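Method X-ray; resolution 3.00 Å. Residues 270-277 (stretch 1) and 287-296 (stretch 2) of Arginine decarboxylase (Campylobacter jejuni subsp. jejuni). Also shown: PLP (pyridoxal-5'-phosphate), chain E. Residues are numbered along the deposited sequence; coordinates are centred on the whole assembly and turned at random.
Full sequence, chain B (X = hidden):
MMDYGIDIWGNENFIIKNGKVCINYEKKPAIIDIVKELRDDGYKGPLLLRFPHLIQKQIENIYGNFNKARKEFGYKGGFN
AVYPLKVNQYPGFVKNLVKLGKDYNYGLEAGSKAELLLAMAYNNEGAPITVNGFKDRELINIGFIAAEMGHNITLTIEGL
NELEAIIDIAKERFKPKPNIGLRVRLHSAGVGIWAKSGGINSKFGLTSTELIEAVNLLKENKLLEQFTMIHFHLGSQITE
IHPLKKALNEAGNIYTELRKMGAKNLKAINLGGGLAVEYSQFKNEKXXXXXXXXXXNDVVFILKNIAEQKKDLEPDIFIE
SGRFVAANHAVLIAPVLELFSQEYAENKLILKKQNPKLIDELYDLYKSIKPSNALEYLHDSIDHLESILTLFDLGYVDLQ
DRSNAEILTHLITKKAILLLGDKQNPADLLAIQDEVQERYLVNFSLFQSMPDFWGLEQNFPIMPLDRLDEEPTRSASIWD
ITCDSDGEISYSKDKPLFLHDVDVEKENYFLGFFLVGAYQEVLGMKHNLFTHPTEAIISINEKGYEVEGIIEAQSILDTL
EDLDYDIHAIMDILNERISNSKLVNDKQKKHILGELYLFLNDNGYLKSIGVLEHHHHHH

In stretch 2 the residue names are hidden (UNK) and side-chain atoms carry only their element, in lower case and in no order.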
ATOM      1  N   ASN B 270      -7.067  11.887 -26.822  1.00 36.46           N
ATOM      2  CA  ASN B 270      -6.568  11.960 -25.454  1.00 38.43           C
ATOM      3  C   ASN B 270      -5.563  10.833 -25.265  1.00 40.08           C
ATOM      4  O   ASN B 270      -5.949   9.660 -25.235  1.00 40.70           O
ATOM      5  CB  ASN B 270      -7.732  11.793 -24.477  1.00 33.88           C
ATOM      6  CG  ASN B 270      -7.366  12.179 -23.059  1.00 39.86           C
ATOM      7  OD1 ASN B 270      -6.329  11.745 -22.531  1.00 45.78           O
ATOM      8  ND2 ASN B 270      -8.214  12.984 -22.425  1.00 27.18           N
ATOM      9  N   LEU B 271      -4.283  11.188 -25.144  1.00 37.23           N
ATOM     10  CA  LEU B 271      -3.206  10.200 -24.965  1.00 37.97           C
ATOM     11  C   LEU B 271      -3.174   9.603 -23.571  1.00 37.87           C
ATOM     12  O   LEU B 271      -2.505   8.600 -23.335  1.00 36.35           O
ATOM     13  CB  LEU B 271      -1.851  10.841 -25.210  1.00 37.50           C
ATOM     14  CG  LEU B 271      -1.765  11.645 -26.485  1.00 39.97           C
ATOM     15  CD1 LEU B 271      -0.374  12.233 -26.602  1.00 42.72           C
ATOM     16  CD2 LEU B 271      -2.085  10.735 -27.658  1.00 38.58           C
ATOM     17  N   GLY B 272      -3.874  10.242 -22.643  1.00 35.68           N
ATOM     18  CA  GLY B 272      -3.883   9.748 -21.290  1.00 32.98           C
ATOM     19  C   GLY B 272      -2.592  10.082 -20.564  1.00 37.95           C
ATOM     20  O   GLY B 272      -1.907  11.060 -20.886  1.00 37.77           O
ATOM     21  N   GLY B 273      -2.253   9.266 -19.573  1.00 39.02           N
ATOM     22  CA  GLY B 273      -1.033   9.509 -18.822  1.00 39.95           C
ATOM     23  C   GLY B 273       0.121   8.725 -19.390  1.00 40.20           C
ATOM     24  O   GLY B 273       0.062   8.265 -20.535  1.00 43.32           O
ATOM     25  N   GLY B 274       1.177   8.570 -18.598  1.00 36.64           N
ATOM     26  CA  GLY B 274       2.326   7.806 -19.067  1.00 32.84           C
ATOM     27  C   GLY B 274       3.644   8.552 -19.117  1.00 30.12           C
ATOM     28  O   GLY B 274       4.702   7.934 -19.042  1.00 29.74           O
ATOM     29  N   LEU B 275       3.577   9.872 -19.271  1.00 30.83           N
ATOM     30  CA  LEU B 275       4.771  10.699 -19.311  1.00 30.28           C
ATOM     31  C   LEU B 275       5.533  10.316 -18.055  1.00 33.48           C
ATOM     32  O   LEU B 275       5.028  10.501 -16.942  1.00 34.52           O
ATOM     33  CB  LEU B 275       4.380  12.168 -19.242  1.00 38.37           C
ATOM     34  CG  LEU B 275       5.302  13.160 -19.943  1.00 36.13           C
ATOM     35  CD1 LEU B 275       4.984  14.559 -19.432  1.00 28.93           C
ATOM     36  CD2 LEU B 275       6.756  12.805 -19.676  1.00 34.40           C
ATOM     37  N   ALA B 276       6.736   9.772 -18.228  1.00 32.07           N
ATOM     38  CA  ALA B 276       7.539   9.335 -17.090  1.00 28.13           C
ATOM     39  C   ALA B 276       8.240  10.470 -16.355  1.00 29.99           C
ATOM     40  O   ALA B 276       8.439  11.560 -16.893  1.00 30.34           O
ATOM     41  CB  ALA B 276       8.547   8.295 -17.544  1.00 15.86           C
ATOM     42  N   VAL B 277       8.610  10.206 -15.109  1.00 34.00           N
ATOM     43  CA  VAL B 277       9.317  11.192 -14.292  1.00 37.65           C
ATOM     44  C   VAL B 277      10.719  10.661 -13.996  1.00 38.25           C
ATOM     45  O   VAL B 277      10.897   9.459 -13.818  1.00 29.50           O
ATOM     46  CB  VAL B 277       8.569  11.440 -12.953  1.00 34.47           C
ATOM     47  CG1 VAL B 277       9.480  12.128 -11.951  1.00 27.19           C
ATOM     48  CG2 VAL B 277       7.337  12.296 -13.203  1.00 24.36           C
ATOM     49  N   UNK B 287      15.634   6.899 -15.378  1.00 41.59           N
ATOM     50  CA  UNK B 287      14.347   6.231 -15.192  1.00 44.65           C
ATOM     51  C   UNK B 287      13.646   6.063 -16.531  1.00 42.78           C
ATOM     52  O   UNK B 287      13.076   5.012 -16.827  1.00 40.19           O
ATOM     53  c   UNK B 287      13.435   7.030 -14.255  1.00 41.60           C
ATOM     54  o   UNK B 287      13.839   6.921 -12.907  1.00 40.79           O
ATOM     55  N   UNK B 288      13.664   7.119 -17.333  1.00 43.28           N
ATOM     56  CA  UNK B 288      13.042   7.068 -18.644  1.00 44.80           C
ATOM     57  C   UNK B 288      14.118   7.308 -19.674  1.00 44.44           C
ATOM     58  O   UNK B 288      15.053   8.054 -19.421  1.00 49.52           O
ATOM     59  n   UNK B 288      13.408  12.388 -18.917  1.00 46.74           N
ATOM     60  c   UNK B 288      11.955   8.133 -18.786  1.00 41.60           C
ATOM     61  c   UNK B 288      12.382   9.548 -18.480  1.00 30.53           C
ATOM     62  c   UNK B 288      11.285  10.494 -18.951  1.00 38.07           C
ATOM     63  n   UNK B 288      11.268  11.804 -18.288  1.00 33.18           N
ATOM     64  n   UNK B 288      12.131  13.844 -17.685  1.00 41.95           N
ATOM     65  c   UNK B 288      12.273  12.674 -18.290  1.00 40.59           C
ATOM     66  N   UNK B 289      13.981   6.678 -20.836  1.00 41.35           N
ATOM     67  CA  UNK B 289      14.967   6.831 -21.897  1.00 43.82           C
ATOM     68  C   UNK B 289      14.610   7.926 -22.865  1.00 43.99           C
ATOM     69  O   UNK B 289      15.120   7.979 -23.971  1.00 51.57           O
ATOM     70  c   UNK B 289      15.112   5.542 -22.691  1.00 52.83           C
ATOM     71  c   UNK B 289      13.885   5.245 -23.559  1.00 68.99           C
ATOM     72  n   UNK B 289      13.253   4.107 -23.303  1.00 74.07           N
ATOM     73  o   UNK B 289      13.511   6.026 -24.442  1.00 69.91           O
ATOM     74  N   UNK B 290      13.744   8.821 -22.481  1.00 40.62           N
ATOM     75  CA  UNK B 290      13.371   9.874 -23.481  1.00 39.98           C
ATOM     76  C   UNK B 290      13.180  11.265 -22.837  1.00 43.13           C
ATOM     77  O   UNK B 290      13.046  11.348 -21.599  1.00 46.87           O
ATOM     78  c   UNK B 290      10.900   9.346 -23.356  1.00 35.95           C
ATOM     79  o   UNK B 290       7.565   8.782 -20.866  1.00 26.23           O
ATOM     80  c   UNK B 290       8.897  10.246 -22.244  1.00 32.89           C
ATOM     81  c   UNK B 290      10.609   8.141 -22.778  1.00 33.32           C
ATOM     82  c   UNK B 290       9.492   7.938 -21.944  1.00 29.84           C
ATOM     83  c   UNK B 290      10.051  10.402 -23.088  1.00 31.25           C
ATOM     84  c   UNK B 290      12.101   9.507 -24.253  1.00 35.99           C
ATOM     85  c   UNK B 290       8.638   8.986 -21.671  1.00 37.20           C
ATOM     86  N   UNK B 291      13.110  12.367 -23.579  1.00 44.72           N
ATOM     87  CA  UNK B 291      12.909  13.700 -22.940  1.00 42.37           C
ATOM     88  C   UNK B 291      11.478  14.209 -23.144  1.00 37.63           C
ATOM     89  O   UNK B 291      10.740  13.684 -23.975  1.00 30.99           O
ATOM     90  o   UNK B 291      13.437  15.127 -24.833  1.00 47.68           O
ATOM     91  c   UNK B 291      13.873  14.750 -23.523  1.00 41.71           C
ATOM     92  c   UNK B 291      15.278  14.191 -23.606  1.00 42.01           C
ATOM     93  N   UNK B 292      11.085  15.235 -22.398  1.00 32.81           N
ATOM     94  CA  UNK B 292       9.735  15.765 -22.547  1.00 32.60           C
ATOM     95  C   UNK B 292       9.548  16.252 -23.983  1.00 32.91           C
ATOM     96  O   UNK B 292       8.543  15.943 -24.630  1.00 32.86           O
ATOM     97  c   UNK B 292       9.496  16.933 -21.582  1.00 28.55           C
ATOM     98  c   UNK B 292       7.109  17.073 -22.364  1.00 33.54           C
ATOM     99  c   UNK B 292       7.949  18.616 -20.614  1.00 27.84           C
ATOM    100  c   UNK B 292       8.042  17.209 -21.178  1.00 33.03           C
ATOM    101  N   UNK B 293      10.533  16.999 -24.479  1.00 33.02           N
ATOM    102  CA  UNK B 293      10.494  17.538 -25.836  1.00 36.53           C
ATOM    103  C   UNK B 293      10.358  16.414 -26.860  1.00 33.77           C
ATOM    104  O   UNK B 293       9.610  16.536 -27.832  1.00 31.32           O
ATOM    105  c   UNK B 293      11.759  19.112 -27.448  1.00 31.44           C
ATOM    106  c   UNK B 293      11.758  18.372 -26.111  1.00 33.87           C
ATOM    107  n   UNK B 293      10.338  20.496 -28.958  1.00 51.92           N
ATOM    108  c   UNK B 293      10.512  19.964 -27.607  1.00 50.31           C
ATOM    109  n   UNK B 293      11.597  22.405 -28.611  1.00 44.81           N
ATOM    110  n   UNK B 293      10.627  22.008 -30.655  1.00 56.88           N
ATOM    111  c   UNK B 293      10.859  21.636 -29.405  1.00 52.27           C
ATOM    112  N   UNK B 294      11.079  15.320 -26.625  1.00 31.30           N
ATOM    113  CA  UNK B 294      11.029  14.166 -27.513  1.00 29.90           C
ATOM    114  C   UNK B 294       9.603  13.616 -27.532  1.00 38.50           C
ATOM    115  O   UNK B 294       9.038  13.319 -28.589  1.00 36.32           O
ATOM    116  o   UNK B 294      13.293   9.936 -28.394  1.00 49.01           O
ATOM    117  c   UNK B 294      13.150  10.917 -27.634  1.00 44.22           C
ATOM    118  c   UNK B 294      12.005  11.875 -27.928  1.00 37.63           C
ATOM    119  c   UNK B 294      12.002  13.091 -27.040  1.00 25.05           C
ATOM    120  o   UNK B 294      13.903  11.135 -26.658  1.00 40.74           O
ATOM    121  N   UNK B 295       9.021  13.493 -26.345  1.00 41.81           N
ATOM    122  CA  UNK B 295       7.661  13.003 -26.215  1.00 38.82           C
ATOM    123  C   UNK B 295       6.736  13.933 -26.999  1.00 37.65           C
ATOM    124  O   UNK B 295       5.917  13.482 -27.801  1.00 39.25           O
ATOM    125  c   UNK B 295       5.443  11.262 -24.445  1.00 34.65           C
ATOM    126  o   UNK B 295       1.870  11.592 -23.723  1.00 49.84           O
ATOM    127  c   UNK B 295       5.850  12.585 -24.458  1.00 41.76           C
ATOM    128  c   UNK B 295       4.127  10.918 -24.193  1.00 39.90           C
ATOM    129  c   UNK B 295       3.581  13.239 -23.954  1.00 53.10           C
ATOM    130  c   UNK B 295       4.902  13.568 -24.210  1.00 45.80           C
ATOM    131  c   UNK B 295       3.196  11.912 -23.950  1.00 47.86           C
ATOM    132  c   UNK B 295       7.284  12.951 -24.737  1.00 43.07           C
ATOM    133  N   UNK B 296       6.881  15.236 -26.786  1.00 34.00           N
ATOM    134  CA  UNK B 296       6.045  16.196 -27.494  1.00 38.45           C
ATOM    135  C   UNK B 296       6.287  16.147 -29.006  1.00 37.70           C
ATOM    136  O   UNK B 296       5.338  16.005 -29.781  1.00 39.39           O
ATOM    137  c   UNK B 296       6.282  17.615 -26.954  1.00 35.19           C
TER
HETATM  138  N1  PLP E 701      -5.294   8.900 -17.412  1.00 67.11           N
HETATM  139  C2  PLP E 701      -6.107   7.934 -16.971  1.00 70.31           C
HETATM  140  C2A PLP E 701      -7.343   7.600 -17.760  1.00 59.62           C
HETATM  141  C3  PLP E 701      -5.813   7.250 -15.753  1.00 76.36           C
HETATM  142  O3  PLP E 701      -6.648   6.262 -15.291  1.00 79.52           O
HETATM  143  C4  PLP E 701      -4.593   7.608 -15.034  1.00 71.86           C
HETATM  144  C4A PLP E 701      -4.226   6.928 -13.775  1.00 51.54           C
HETATM  145  C5  PLP E 701      -3.769   8.665 -15.580  1.00 70.40           C
HETATM  146  C6  PLP E 701      -4.164   9.270 -16.781  1.00 71.54           C
HETATM  147  C5A PLP E 701      -2.476   9.121 -14.888  1.00 64.15           C
HETATM  148  O4P PLP E 701      -1.310   8.598 -15.550  1.00 52.96           O
HETATM  149  P   PLP E 701       0.004   9.140 -14.770  1.00 35.39           P
HETATM  150  O1P PLP E 701       1.191   8.852 -15.595  1.00 54.51           O
HETATM  151  O2P PLP E 701      -0.079  10.720 -14.519  1.00 37.56           O
HETATM  152  O3P PLP E 701       0.155   8.389 -13.366  1.00 39.43           O

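Position 287 carries one carbon and then one oxygen, a short hydroxyl-bearing side chain. Its CB lies 3.5 Å from Val277 O, and the oxygen is hydrogen-bonded to a residue just outside the stretch; this is Ser287. At 288, three carbons lead to a nitrogen and then to a carbon bearing two more nitrogens, a guanidinium; the chain nitrogen before the branching carbon lies near Ala276 O, and the residue is Arg288. Its NE donates to Ala276 O at 3.2 Å, with the carbonyl oxygen at the edge of the group, near its plane, where the N-H points. Nearer the backbone, Arg288 CB packs 3.6 Å from Ala276 CB, and NH1 makes a weak hydrogen bond to the carbonyl oxygen of position 290.

Position 289 has two carbons, the second carrying one oxygen and one nitrogen. These four atoms fit a carboxamide, exposed and not reaching stretch 1: Asn289. Position 290 bears one carbon and a six-carbon ring with an oxygen at its far end, and that oxygen reaches Ala276 N: Tyr290. CA-to-CB points sideways, yet with chi1 in p the ring end lies nearer to stretch 1, and Tyr290 OH accepts from Ala276 N at 2.9 Å. The ring also meets Leu275, with CE1 4.2 Å from Leu275 CD2.

At 291 the first carbon divides into one oxygen and one carbon, directed away from stretch 1, identifying Thr291. It serves instead as the N-cap of the helix, its OG1 accepting from the backbone N of position 294 at 3.0 Å. Position 292 shows four carbons forked at the second, lying against Leu275, in the geometry of Leu292; its CG lies 4.4 Å from Leu275 CD1. Position 293 repeats the chain of three carbons, nitrogen and guanidinium carbon with two nitrogens, out of reach of stretch 1, hence Arg293. Three carbons ending in two oxygens at 294, also out of reach, indicate a carboxylate of glutamate length, Glu294, whose OE2 receives a weak hydrogen bond from Thr291 N at 3.4 Å.

Position 295 has one carbon, then a six-carbon ring bearing an oxygen, and lies against Leu275 and Leu271: Tyr295. Leu275 CG sits over one face of this ring, 4.3 Å from Tyr295 CD1, while OH approaches Leu271 CD1 at 3.7 Å. A single carbon at 296, making no contact with stretch 1, marks Ala296.

The contact combines apolar packing with two hydrogen bonds to the backbone of one residue, Ala276. Leu275 meets Tyr290, Leu292 and Tyr295, while the N and O of Ala276 are satisfied by Tyr290 and Arg288. Gly274 N donates to PLP O1P at 3.0 Å, immediately before Leu275 and Ala276, which carry much of the contact.

Stretch 2, residues 287-296: SRNYTLREYA
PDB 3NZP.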